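Local coordinates for protein thiamine-monophosphate kinase (Aquifex aeolicus, PDB 1VQV) that phosphorylates thiamine monophosphate with ATP to make thiamine diphosphate, the active form of vitamin B1, and works as a homodimer, at residues D43-G48 and G61-S66; V49-S54 and V94-R99; V67-V72 and G77-A82; E165-E170 and R184-T189; K171-Y174 and E178-L181. One frame throughout, in Å; residues are numbered along the deposited sequence.

Interaction 1. Residues D43-G48 and G61-S66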
# COMPACT_ATOMS: atom_id res chain seq x y z
N ASP B 43 1.00 1.35 6.38
CA ASP B 43 2.12 1.63 7.27
C ASP B 43 3.39 1.17 6.56
O ASP B 43 3.33 0.38 5.61
CB ASP B 43 1.97 0.90 8.61
CG ASP B 43 2.19 -0.60 8.50
OD1 ASP B 43 1.61 -1.20 7.57
OD2 ASP B 43 2.94 -1.18 9.33
N VAL B 44 4.54 1.66 7.02
CA VAL B 44 5.79 1.27 6.39
C VAL B 44 6.90 1.00 7.38
O VAL B 44 7.00 1.65 8.42
CB VAL B 44 6.23 2.36 5.35
CG1 VAL B 44 6.44 3.69 6.03
CG2 VAL B 44 7.49 1.91 4.62
N LEU B 45 7.72 0.01 7.06
CA LEU B 45 8.86 -0.37 7.88
C LEU B 45 10.05 -0.34 6.94
O LEU B 45 10.11 -1.10 5.97
CB LEU B 45 8.69 -1.77 8.49
CG LEU B 45 7.51 -1.98 9.45
CD1 LEU B 45 7.64 -3.30 10.21
CD2 LEU B 45 7.47 -0.83 10.44
N ASN B 46 10.98 0.57 7.18
CA ASN B 46 12.15 0.66 6.33
C ASN B 46 13.40 0.36 7.09
O ASN B 46 13.63 0.89 8.19
CB ASN B 46 12.27 2.03 5.68
CG ASN B 46 11.18 2.30 4.68
OD1 ASN B 46 10.90 1.47 3.81
ND2 ASN B 46 10.55 3.45 4.79
N GLU B 47 14.21 -0.51 6.49
CA GLU B 47 15.48 -0.91 7.06
C GLU B 47 16.29 0.34 7.38
O GLU B 47 16.29 1.31 6.63
CB GLU B 47 16.25 -1.76 6.07
CG GLU B 47 17.45 -2.42 6.71
CD GLU B 47 18.42 -3.01 5.71
OE1 GLU B 47 18.01 -3.37 4.58
OE2 GLU B 47 19.60 -3.13 6.07
N GLY B 48 16.99 0.30 8.50
CA GLY B 48 17.80 1.42 8.90
C GLY B 48 17.07 2.35 9.84
O GLY B 48 17.67 2.90 10.77
N GLY B 61 8.08 -9.49 10.37
CA GLY B 61 6.91 -9.93 9.62
C GLY B 61 5.66 -9.82 10.45
O GLY B 61 4.60 -9.48 9.94
N TRP B 62 5.76 -10.11 11.74
CA TRP B 62 4.63 -10.02 12.64
C TRP B 62 4.28 -8.54 12.81
O TRP B 62 3.14 -8.14 12.66
CB TRP B 62 4.97 -10.68 13.99
CG TRP B 62 3.93 -10.48 15.08
CD1 TRP B 62 3.75 -9.36 15.85
CD2 TRP B 62 2.90 -11.40 15.46
NE1 TRP B 62 2.67 -9.53 16.68
CE2 TRP B 62 2.13 -10.76 16.46
CE3 TRP B 62 2.54 -12.69 15.06
CZ2 TRP B 62 1.02 -11.37 17.07
CZ3 TRP B 62 1.45 -13.30 15.65
CH2 TRP B 62 0.69 -12.63 16.65
N LYS B 63 5.28 -7.72 13.10
CA LYS B 63 5.05 -6.30 13.27
C LYS B 63 4.38 -5.66 12.05
O LYS B 63 3.50 -4.83 12.20
CB LYS B 63 6.38 -5.60 13.58
CG LYS B 63 6.24 -4.21 14.11
CD LYS B 63 7.50 -3.80 14.84
CE LYS B 63 7.39 -2.38 15.36
NZ LYS B 63 8.62 -1.96 16.08
N ALA B 64 4.79 -6.05 10.85
CA ALA B 64 4.22 -5.47 9.63
C ALA B 64 2.70 -5.56 9.64
O ALA B 64 2.01 -4.63 9.22
CB ALA B 64 4.79 -6.16 8.41
N ILE B 65 2.17 -6.68 10.11
CA ILE B 65 0.74 -6.88 10.19
C ILE B 65 0.14 -6.21 11.44
O ILE B 65 -0.91 -5.59 11.39
CB ILE B 65 0.41 -8.38 10.21
CG1 ILE B 65 0.74 -8.99 8.84
CG2 ILE B 65 -1.06 -8.60 10.59
CD1 ILE B 65 -0.05 -8.43 7.69
N SER B 66 0.84 -6.32 12.56
CA SER B 66 0.36 -5.74 13.81
C SER B 66 0.20 -4.23 13.83
O SER B 66 -0.73 -3.73 14.44
CB SER B 66 1.24 -6.17 14.98
OG SER B 66 0.92 -7.49 15.39
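Asp43 and Leu45 of strand 38-46 meet Lys63 and Ala64 of helix 57-73. This is a helix laid against a sheet, in the N-terminal domain of the AIR synthase-related (PurM-like) family. The two segments run nearly opposite ways, at 156° between their directions, and their axes approach to 8.9 Å.

Asp43 comes first. Its side chain points to the helix, and OD2 lies 3.6 Å from the backbone O of Ala64. Both atoms are acceptors, so this is only a packing contact. With chi1 at 72°, CG sits between the backbone N and the carbonyl carbon, which lifts the carboxylate off the strand. Asp43 is a ligand of two magnesium ions, so the helix backs a metal-binding residue.

Leu45 supplies the apolar part. CD1 is the branch that touches. It lies 4.0 Å from the backbone N of Ala64 and 4.4 Å from Ala64 CB. The same methyl is 4.2 Å from Lys63 CG, so it rests against the helix where these two residues join. Ile128 of strand 127-136 touches both Leu45 and Ala64.

Asn46 ND2 makes a weak hydrogen bond to Ser121 OG of the second subunit. Glu47 pairs by its backbone with Ile126, just past the end of the strand.

Across on the helix, the Lys63 chain is extended beyond the apolar contact. Its CG faces Leu45 CD1, while its NZ is hydrogen-bonded to the backbone O of His185.

Interaction 2. Residues V49-S54 and V94-R99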
# COMPACT_ATOMS: atom_id res chain seq x y z
N VAL B 49 15.77 2.52 9.61
CA VAL B 49 14.97 3.40 10.44
C VAL B 49 14.10 2.62 11.44
O VAL B 49 14.31 2.72 12.65
CB VAL B 49 14.06 4.29 9.56
CG1 VAL B 49 13.18 5.18 10.44
CG2 VAL B 49 14.91 5.15 8.64
N HIS B 50 13.15 1.84 10.94
CA HIS B 50 12.24 1.09 11.80
C HIS B 50 12.79 -0.20 12.39
O HIS B 50 12.32 -0.66 13.45
CB HIS B 50 10.95 0.77 11.04
CG HIS B 50 10.30 1.99 10.45
ND1 HIS B 50 10.54 2.41 9.16
CD2 HIS B 50 9.48 2.91 11.01
CE1 HIS B 50 9.90 3.55 8.95
NE2 HIS B 50 9.25 3.87 10.05
N PHE B 51 13.78 -0.79 11.73
CA PHE B 51 14.37 -2.04 12.19
C PHE B 51 15.72 -2.24 11.53
O PHE B 51 16.09 -1.49 10.62
CB PHE B 51 13.43 -3.20 11.83
CG PHE B 51 13.31 -3.47 10.36
CD1 PHE B 51 14.22 -4.29 9.71
CD2 PHE B 51 12.29 -2.87 9.60
CE1 PHE B 51 14.13 -4.52 8.34
CE2 PHE B 51 12.20 -3.09 8.23
CZ PHE B 51 13.12 -3.92 7.60
N LEU B 52 16.46 -3.25 11.99
CA LEU B 52 17.77 -3.57 11.44
C LEU B 52 17.70 -4.95 10.84
O LEU B 52 16.90 -5.79 11.28
CB LEU B 52 18.84 -3.58 12.53
CG LEU B 52 19.03 -2.26 13.26
CD1 LEU B 52 20.15 -2.43 14.28
CD2 LEU B 52 19.36 -1.18 12.28
N ARG B 53 18.55 -5.21 9.85
CA ARG B 53 18.56 -6.52 9.21
C ARG B 53 19.00 -7.62 10.17
O ARG B 53 18.91 -8.80 9.84
CB ARG B 53 19.48 -6.52 7.99
CG ARG B 53 19.34 -7.81 7.19
CD ARG B 53 20.01 -7.74 5.84
NE ARG B 53 19.77 -6.47 5.17
CZ ARG B 53 20.10 -6.22 3.91
NH1 ARG B 53 20.69 -7.16 3.18
NH2 ARG B 53 19.87 -5.02 3.38
N SER B 54 19.46 -7.24 11.35
CA SER B 54 19.91 -8.22 12.33
C SER B 54 18.76 -8.70 13.19
O SER B 54 18.84 -9.77 13.80
CB SER B 54 21.03 -7.63 13.21
OG SER B 54 20.59 -6.53 13.98
N VAL B 94 17.30 -15.69 1.04
CA VAL B 94 15.94 -16.13 0.80
C VAL B 94 15.26 -16.49 2.12
O VAL B 94 14.05 -16.32 2.27
CB VAL B 94 15.92 -17.36 -0.12
CG1 VAL B 94 14.52 -17.89 -0.24
CG2 VAL B 94 16.48 -17.00 -1.47
N SER B 95 16.05 -16.99 3.06
CA SER B 95 15.57 -17.40 4.37
C SER B 95 14.99 -16.21 5.12
O SER B 95 14.12 -16.37 5.97
CB SER B 95 16.71 -18.05 5.16
OG SER B 95 17.83 -17.18 5.26
N TYR B 96 15.48 -15.02 4.79
CA TYR B 96 15.01 -13.80 5.43
C TYR B 96 13.57 -13.57 5.04
O TYR B 96 12.72 -13.29 5.87
CB TYR B 96 15.82 -12.57 4.98
CG TYR B 96 15.43 -11.32 5.73
CD1 TYR B 96 16.17 -10.90 6.84
CD2 TYR B 96 14.29 -10.59 5.39
CE1 TYR B 96 15.79 -9.81 7.60
CE2 TYR B 96 13.89 -9.49 6.15
CZ TYR B 96 14.65 -9.10 7.26
OH TYR B 96 14.26 -8.03 8.03
N VAL B 97 13.30 -13.68 3.75
CA VAL B 97 11.97 -13.48 3.22
C VAL B 97 11.05 -14.57 3.73
O VAL B 97 9.93 -14.29 4.14
CB VAL B 97 12.02 -13.46 1.66
CG1 VAL B 97 10.63 -13.47 1.07
CG2 VAL B 97 12.77 -12.23 1.20
N GLU B 98 11.52 -15.81 3.73
CA GLU B 98 10.72 -16.94 4.21
C GLU B 98 10.33 -16.77 5.69
O GLU B 98 9.21 -17.08 6.08
CB GLU B 98 11.49 -18.26 4.05
CG GLU B 98 10.55 -19.47 4.02
CD GLU B 98 11.26 -20.82 4.14
OE1 GLU B 98 12.19 -21.09 3.34
OE2 GLU B 98 10.87 -21.62 5.04
N ARG B 99 11.27 -16.28 6.50
CA ARG B 99 11.01 -16.08 7.91
C ARG B 99 10.12 -14.88 8.12
O ARG B 99 9.34 -14.83 9.07
CB ARG B 99 12.32 -15.94 8.67
CG ARG B 99 13.01 -17.28 8.86
CD ARG B 99 14.41 -17.15 9.42
NE ARG B 99 15.05 -18.47 9.50
CZ ARG B 99 15.21 -19.17 10.62
NH1 ARG B 99 14.79 -18.68 11.78
NH2 ARG B 99 15.79 -20.37 10.58
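Tyr96 reaches from helix 94-111 to Phe51 and Arg53, in the loop between strand 38-46 and helix 57-73. Its CB points to that loop. CG is anti to the backbone N (chi1 -174°), and this sends the ring outward from the helix. CE1 is the first ring atom to make contact. It lies 4.0 Å from the backbone O of Arg53, which sits at the ring edge, near its plane. The same CE1 is 4.1 Å from Arg53 CG, so backbone and side chain of one arginine meet one side of the ring.

At the tip, OH approaches the Phe51 ring obliquely and lies 3.5 Å from its CE1 and 4.1 Å from its CD1. The two aromatic side chains come from opposite directions, and the hydroxyl touches the Phe51 ring. The guanidinium of Arg53 is turned 60° from the tyrosine ring. Its NH2 goes to a salt bridge with Glu47 OE1.

With the ring and hydroxyl gone, as with an alanine here, a gap would probably open beside Phe51 CE1 and Arg53 CG, and this contact with helix 94-111 would be lost.

The loop also carries His50, a substrate-binding residue. Around the contact, Pro57 of helix 57-73 packs on Tyr96, while Val60 of that helix and Leu45 of strand 38-46 pack on Phe51.

Interaction 3. Residues V67-V72 and G77-A82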
# COMPACT_ATOMS: atom_id res chain seq x y z
N VAL B 67 1.09 -3.49 13.18
CA VAL B 67 0.96 -2.04 13.21
C VAL B 67 -0.34 -1.64 12.52
O VAL B 67 -1.10 -0.82 13.03
CB VAL B 67 2.15 -1.34 12.53
CG1 VAL B 67 1.94 0.16 12.53
CG2 VAL B 67 3.43 -1.68 13.27
N ASN B 68 -0.62 -2.23 11.36
CA ASN B 68 -1.84 -1.88 10.65
C ASN B 68 -3.09 -2.29 11.39
O ASN B 68 -4.11 -1.60 11.32
CB ASN B 68 -1.86 -2.51 9.26
CG ASN B 68 -1.12 -1.69 8.27
OD1 ASN B 68 -1.13 -0.47 8.35
ND2 ASN B 68 -0.47 -2.33 7.32
N VAL B 69 -3.02 -3.41 12.10
CA VAL B 69 -4.16 -3.91 12.86
C VAL B 69 -4.48 -2.98 14.04
O VAL B 69 -5.65 -2.78 14.37
CB VAL B 69 -3.87 -5.35 13.38
CG1 VAL B 69 -5.01 -5.82 14.26
CG2 VAL B 69 -3.69 -6.31 12.21
N SER B 70 -3.45 -2.41 14.65
CA SER B 70 -3.62 -1.52 15.78
C SER B 70 -4.36 -0.23 15.45
O SER B 70 -4.91 0.40 16.35
CB SER B 70 -2.26 -1.17 16.39
OG SER B 70 -1.77 -2.27 17.13
N ASP B 71 -4.36 0.15 14.18
CA ASP B 71 -5.05 1.34 13.72
C ASP B 71 -6.50 1.02 13.43
O ASP B 71 -7.39 1.80 13.76
CB ASP B 71 -4.40 1.86 12.45
CG ASP B 71 -3.01 2.36 12.68
OD1 ASP B 71 -2.84 3.21 13.59
OD2 ASP B 71 -2.09 1.90 11.97
N VAL B 72 -6.72 -0.13 12.79
CA VAL B 72 -8.06 -0.60 12.48
C VAL B 72 -8.78 -0.83 13.80
O VAL B 72 -9.94 -0.48 13.97
CB VAL B 72 -8.05 -1.95 11.72
CG1 VAL B 72 -9.47 -2.46 11.55
CG2 VAL B 72 -7.37 -1.79 10.36
N GLY B 77 -12.85 -1.36 14.42
CA GLY B 77 -13.02 -2.24 13.28
C GLY B 77 -12.20 -3.50 13.40
O GLY B 77 -11.29 -3.57 14.21
N LEU B 78 -12.54 -4.49 12.58
CA LEU B 78 -11.81 -5.75 12.57
C LEU B 78 -11.03 -5.88 11.26
O LEU B 78 -11.53 -5.54 10.19
CB LEU B 78 -12.78 -6.93 12.75
CG LEU B 78 -13.30 -7.20 14.16
CD1 LEU B 78 -14.25 -8.38 14.15
CD2 LEU B 78 -12.13 -7.49 15.08
N PRO B 79 -9.76 -6.35 11.34
CA PRO B 79 -8.88 -6.54 10.18
C PRO B 79 -9.35 -7.68 9.28
O PRO B 79 -9.53 -8.79 9.75
CB PRO B 79 -7.53 -6.84 10.83
CG PRO B 79 -7.93 -7.59 12.06
CD PRO B 79 -9.09 -6.77 12.58
N LYS B 80 -9.53 -7.39 7.99
CA LYS B 80 -9.98 -8.38 7.03
C LYS B 80 -8.97 -8.77 5.95
O LYS B 80 -8.56 -9.94 5.88
CB LYS B 80 -11.28 -7.91 6.37
CG LYS B 80 -12.49 -7.85 7.33
CD LYS B 80 -12.93 -9.26 7.77
CE LYS B 80 -13.49 -10.05 6.60
NZ LYS B 80 -13.69 -11.49 6.92
N TRP B 81 -8.54 -7.82 5.13
CA TRP B 81 -7.59 -8.14 4.05
C TRP B 81 -6.31 -7.32 4.07
O TRP B 81 -6.30 -6.17 4.50
CB TRP B 81 -8.28 -7.96 2.68
CG TRP B 81 -9.58 -8.69 2.59
CD1 TRP B 81 -9.75 -10.04 2.53
CD2 TRP B 81 -10.88 -8.12 2.72
NE1 TRP B 81 -11.09 -10.35 2.62
CE2 TRP B 81 -11.80 -9.19 2.74
CE3 TRP B 81 -11.36 -6.80 2.82
CZ2 TRP B 81 -13.18 -8.98 2.87
CZ3 TRP B 81 -12.72 -6.59 2.95
CH2 TRP B 81 -13.62 -7.68 2.98
N ALA B 82 -5.24 -7.91 3.57
CA ALA B 82 -3.95 -7.23 3.54
C ALA B 82 -3.16 -7.43 2.25
O ALA B 82 -3.15 -8.52 1.66
CB ALA B 82 -3.13 -7.69 4.73
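Beside the magnesium-binding Asp71, Val72 meets Gly77, Leu78 and Pro79 where helix 57-73 gives way to strand 77-88. A single hydrogen bond ties the backbones. Gly77 N donates to Val72 O over 3.1 Å, with an N-H...O angle of 149°. The donor is tilted out of the carbonyl plane.

Val72 CG1 lies between the helix and the strand backbone. It points away from the backbone N of its residue (chi1 174°) and so reaches over the strand backbone. It lies 3.4 Å from Gly77 O, 3.8 Å from Leu78 C and 3.9 Å from Pro79 N. It therefore packs on peptide groups more than on side chains.

The helix and strand form the second half of a split beta-alpha-beta unit. Strands 38-46 and 77-88 run parallel, with strand 127-136 antiparallel between them. The segment axes come within 7.7 Å, and their directions differ by 141°.

One helical turn before Val72, Val69 takes up the proline ring. Both methyls take part. CG1 lies 4.1 Å from Pro79 CG, and CG2 lies equally far from Pro79 CB. The two side chains meet at a slant.

Val72 also packs on Asp27 and Thr41, which bind magnesium as Asp71 does. Further along the strand, Lys80 and Trp81 both face Val133, forming a classic beta bulge. The Trp81 side chain packs on Leu40 of the second subunit.

Interaction 4. Residues E165-E170 and R184-T189. With PO4 (phosphate ion), chain F.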
# COMPACT_ATOMS: atom_id res chain seq x y z
N GLU B 165 15.76 1.53 22.74
CA GLU B 165 17.01 2.01 23.29
C GLU B 165 17.90 0.83 23.67
O GLU B 165 19.11 0.89 23.49
CB GLU B 165 16.76 2.90 24.51
CG GLU B 165 16.29 4.32 24.16
CD GLU B 165 15.66 5.02 25.36
OE1 GLU B 165 16.14 4.82 26.49
OE2 GLU B 165 14.70 5.78 25.18
N LEU B 166 17.29 -0.23 24.20
CA LEU B 166 18.04 -1.43 24.57
C LEU B 166 18.59 -2.08 23.29
O LEU B 166 19.71 -2.59 23.24
CB LEU B 166 17.14 -2.43 25.33
CG LEU B 166 16.64 -2.09 26.74
CD1 LEU B 166 15.86 -3.26 27.33
CD2 LEU B 166 17.82 -1.79 27.63
N LEU B 167 17.79 -2.05 22.22
CA LEU B 167 18.25 -2.61 20.97
C LEU B 167 19.43 -1.77 20.50
O LEU B 167 20.47 -2.30 20.15
CB LEU B 167 17.14 -2.57 19.93
CG LEU B 167 16.08 -3.64 20.16
CD1 LEU B 167 14.93 -3.46 19.18
CD2 LEU B 167 16.72 -5.02 20.02
N LEU B 168 19.27 -0.44 20.50
CA LEU B 168 20.35 0.42 20.04
C LEU B 168 21.63 0.18 20.84
O LEU B 168 22.71 0.54 20.40
CB LEU B 168 19.95 1.90 20.13
CG LEU B 168 18.77 2.42 19.28
CD1 LEU B 168 18.67 3.93 19.46
CD2 LEU B 168 18.97 2.08 17.79
N MSE B 169 21.55 -0.42 22.01
CA MSE B 169 22.77 -0.65 22.77
C MSE B 169 23.53 -1.81 22.15
O MSE B 169 24.72 -2.01 22.43
CB MSE B 169 22.48 -0.95 24.24
CG MSE B 169 21.54 0.05 24.88
SE MSE B 169 21.39 -0.19 26.79
CE MSE B 169 20.86 -2.07 26.83
N GLU B 170 22.84 -2.58 21.32
CA GLU B 170 23.44 -3.72 20.66
C GLU B 170 24.10 -4.71 21.61
O GLU B 170 25.15 -5.25 21.30
CB GLU B 170 24.47 -3.26 19.62
CG GLU B 170 23.89 -3.03 18.24
CD GLU B 170 24.97 -2.83 17.19
OE1 GLU B 170 25.96 -3.62 17.20
OE2 GLU B 170 24.82 -1.90 16.35
N ARG B 184 8.21 -6.04 23.32
CA ARG B 184 7.07 -5.13 23.19
C ARG B 184 7.26 -4.16 22.03
O ARG B 184 6.29 -3.64 21.46
CB ARG B 184 6.88 -4.34 24.49
CG ARG B 184 5.93 -5.02 25.47
CD ARG B 184 6.20 -4.71 26.93
NE ARG B 184 5.71 -5.81 27.75
CZ ARG B 184 6.05 -6.04 29.02
NH1 ARG B 184 6.89 -5.23 29.65
NH2 ARG B 184 5.57 -7.10 29.64
N HIS B 185 8.51 -3.92 21.68
CA HIS B 185 8.83 -3.01 20.59
C HIS B 185 9.00 -3.76 19.28
O HIS B 185 8.63 -3.25 18.23
CB HIS B 185 10.09 -2.23 20.95
CG HIS B 185 10.60 -1.38 19.83
ND1 HIS B 185 11.56 -1.81 18.95
CD2 HIS B 185 10.29 -0.11 19.46
CE1 HIS B 185 11.83 -0.86 18.08
NE2 HIS B 185 11.07 0.18 18.36
N LEU B 186 9.53 -4.97 19.35
CA LEU B 186 9.76 -5.76 18.14
C LEU B 186 8.55 -6.58 17.70
O LEU B 186 8.21 -6.62 16.52
CB LEU B 186 10.97 -6.68 18.35
CG LEU B 186 12.08 -6.57 17.30
CD1 LEU B 186 12.43 -5.12 17.12
CD2 LEU B 186 13.30 -7.35 17.75
N ARG B 187 7.91 -7.25 18.65
CA ARG B 187 6.75 -8.09 18.38
C ARG B 187 5.55 -7.63 19.19
O ARG B 187 5.06 -8.37 20.04
CB ARG B 187 7.07 -9.55 18.72
CG ARG B 187 7.13 -10.50 17.54
CD ARG B 187 6.87 -11.97 17.93
NE ARG B 187 5.49 -12.17 18.39
CZ ARG B 187 4.73 -13.22 18.06
NH1 ARG B 187 5.21 -14.16 17.27
NH2 ARG B 187 3.51 -13.33 18.54
N PRO B 188 5.07 -6.40 18.96
CA PRO B 188 3.91 -5.91 19.72
C PRO B 188 2.63 -6.66 19.35
O PRO B 188 2.56 -7.26 18.29
CB PRO B 188 3.85 -4.44 19.35
CG PRO B 188 4.37 -4.43 17.94
CD PRO B 188 5.54 -5.37 18.01
N THR B 189 1.65 -6.65 20.25
CA THR B 189 0.36 -7.30 20.00
C THR B 189 -0.73 -6.22 19.99
O THR B 189 -0.87 -5.46 20.95
CB THR B 189 0.01 -8.36 21.09
OG1 THR B 189 1.00 -9.39 21.10
CG2 THR B 189 -1.34 -9.00 20.79
P PO4 F . 9.07 -15.10 17.48
O1 PO4 F . 8.38 -15.82 18.59
O2 PO4 F . 9.93 -14.03 18.04
O3 PO4 F . 9.91 -16.06 16.71
O4 PO4 F . 8.05 -14.50 16.58
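The imidazole of His185 takes Leu167 CD1 at a slant. The methyl comes neither squarely over a face nor squarely at the edge. It lies 3.8 Å from ND1 and 4.2 Å from CE1. CG of His185 stands opposite the backbone N (chi1 173°), which swings the ring toward the leucine, and chi2 sets its ND1-CE1 side there. The other flat group is the guanidinium of Arg187, with phosphate O4 at its edge, in plane. Arg187 NH1 donates to O4 of the phosphate over 2.9 Å, nearly straight at 161°. The arginine chain is bent at chi3, and its guanidinium also makes a cation-pi contact with Trp62. The phosphate probably came from the crystallisation liquor.

Leu186 adds the apolar part of the contact. Its CD1 lies 3.6 Å from Leu167 CD1, so this one leucine methyl serves both His185 and Leu186. The two leucines approach at an angle, and Tyr55 packs on both.

The contact joins helices 159-168 and 176-186, consecutive in the chain and linked by a loop. Here the C-terminal part of the first helix meets that of the second. Ser160 and Leu164 of the first helix also pack on His185. Glu170 is the first residue to leave helical backbone angles, with positive phi, and its N is bonded to Leu167 O at 2.7 Å.

After Leu186 segment 184-189 leaves its helix, and Arg187 and Pro188 run to helix 57-73. Pro188 O accepts a hydrogen bond from Trp62 NE1.

Interaction 5. Residues K171-Y174 and E178-L181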
# COMPACT_ATOMS: atom_id res chain seq x y z
N LYS B 171 23.49 -4.94 22.77
CA LYS B 171 24.04 -5.90 23.72
C LYS B 171 24.03 -7.29 23.09
O LYS B 171 23.34 -7.54 22.10
CB LYS B 171 23.20 -5.94 25.00
CG LYS B 171 23.54 -4.91 26.04
CD LYS B 171 22.58 -5.02 27.23
CE LYS B 171 23.10 -4.26 28.43
NZ LYS B 171 23.43 -2.85 28.05
N GLU B 172 24.81 -8.19 23.67
CA GLU B 172 24.91 -9.56 23.20
C GLU B 172 23.64 -10.27 23.67
O GLU B 172 22.89 -10.85 22.88
CB GLU B 172 26.14 -10.22 23.81
CG GLU B 172 26.18 -10.22 25.35
CD GLU B 172 26.81 -8.98 25.97
OE1 GLU B 172 27.39 -9.11 27.07
OE2 GLU B 172 26.73 -7.88 25.38
N GLU B 173 23.42 -10.20 24.98
CA GLU B 173 22.26 -10.80 25.61
C GLU B 173 21.62 -9.74 26.50
O GLU B 173 22.21 -8.68 26.73
CB GLU B 173 22.67 -12.01 26.43
CG GLU B 173 21.49 -12.78 26.97
CD GLU B 173 20.60 -13.28 25.85
OE1 GLU B 173 20.97 -14.30 25.23
OE2 GLU B 173 19.55 -12.64 25.60
N TYR B 174 20.43 -10.01 27.01
CA TYR B 174 19.77 -9.03 27.88
C TYR B 174 19.11 -9.74 29.05
O TYR B 174 18.90 -10.95 29.01
CB TYR B 174 18.70 -8.23 27.10
CG TYR B 174 19.20 -7.38 25.92
CD1 TYR B 174 19.34 -7.93 24.64
CD2 TYR B 174 19.51 -6.03 26.08
CE1 TYR B 174 19.78 -7.16 23.56
CE2 TYR B 174 19.96 -5.25 25.00
CZ TYR B 174 20.09 -5.83 23.74
OH TYR B 174 20.56 -5.09 22.68
N GLU B 178 14.58 -6.83 30.52
CA GLU B 178 14.97 -6.07 29.35
C GLU B 178 14.42 -6.71 28.09
O GLU B 178 14.05 -6.02 27.14
CB GLU B 178 16.49 -5.95 29.29
CG GLU B 178 17.04 -5.16 30.48
CD GLU B 178 18.55 -5.16 30.58
OE1 GLU B 178 19.16 -6.25 30.57
OE2 GLU B 178 19.13 -4.07 30.70
N LEU B 179 14.32 -8.04 28.08
CA LEU B 179 13.79 -8.74 26.93
C LEU B 179 12.31 -8.42 26.70
O LEU B 179 11.91 -8.11 25.58
CB LEU B 179 13.98 -10.25 27.08
CG LEU B 179 15.39 -10.80 26.85
CD1 LEU B 179 15.36 -12.31 26.91
CD2 LEU B 179 15.94 -10.33 25.49
N ALA B 180 11.51 -8.49 27.76
CA ALA B 180 10.09 -8.20 27.67
C ALA B 180 9.86 -6.82 27.07
O ALA B 180 8.86 -6.58 26.40
CB ALA B 180 9.46 -8.28 29.04
N LEU B 181 10.81 -5.92 27.32
CA LEU B 181 10.74 -4.55 26.81
C LEU B 181 11.01 -4.50 25.32
O LEU B 181 10.33 -3.79 24.57
CB LEU B 181 11.75 -3.66 27.54
CG LEU B 181 11.37 -3.25 28.96
CD1 LEU B 181 12.49 -2.44 29.62
CD2 LEU B 181 10.08 -2.44 28.90
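Tyr174 and Glu178 bring the two backbones closest, with their CA atoms 5.8 Å apart. Segment 171-174 is a loop, extended at Glu173 and Tyr174. Segment 178-181 belongs to helix 176-186.

Tyr174 CB is the hub. It lies 3.8 Å from Leu179 CD2 and 3.9 Å from Glu178 CB. The Tyr174 side chain starts toward the helix, but its ring leads away again. CG stands anti to the carbonyl carbon (chi1 -62°), which turns the ring back over its own loop. There Lys171 CB lies over one face, offset toward the rim. The hydroxyl has two partners: it is hydrogen-bonded to the backbone O of Leu166, and Lys171 N makes a weak bond to it at 2.9 Å.

Glu173 folds back on the loop. Its OE2 accepts the backbone N-H of Tyr174 over 3.1 Å, on the anti side of the carboxylate, and is also 4.3 Å from Leu179 CD2. The charged group thus fixes the peptide that leads into Tyr174.

Glu178 is buried, and both carboxylate oxygens have partners. OE1 is hydrogen-bonded to the backbone N of Glu175, just ahead of the helix, and lies 3.8 Å from Tyr174 C. OE2 is hydrogen-bonded to Tyr247 OH. Lys171 NZ stays 5.2 Å from Glu178 OE2. The opposite charges are near but not in contact, and their attraction is probably modest.

This is structural packing away from the annotated sites. It belongs to the connection between two consecutive helices, in which the loop after helix 159-168 lies against the first turn of helix 176-186.

In the fold
Interactions 1, 2 and 3 belong to the N-terminal domain. Interactions 1 and 3 share helix 57-73 and the same sheet, with centres 14 Å apart, and bring in the magnesium ligands Asp43 and Asp71, whose side chains are about 5 Å apart. Interaction 2 touches interaction 1, at a centre distance of 10 Å, and includes the substrate-binding His50. Interaction 4 packs against interaction 1 through helix 57-73, with centres 13 Å apart. Its His185 side chain is about 7 Å from those of the substrate-binding residues His50 and Glu260. Interaction 5 is nested inside the loop closed by interaction 4, 8 Å from it between centres. Its centre lies about 29 Å from that of interaction 3.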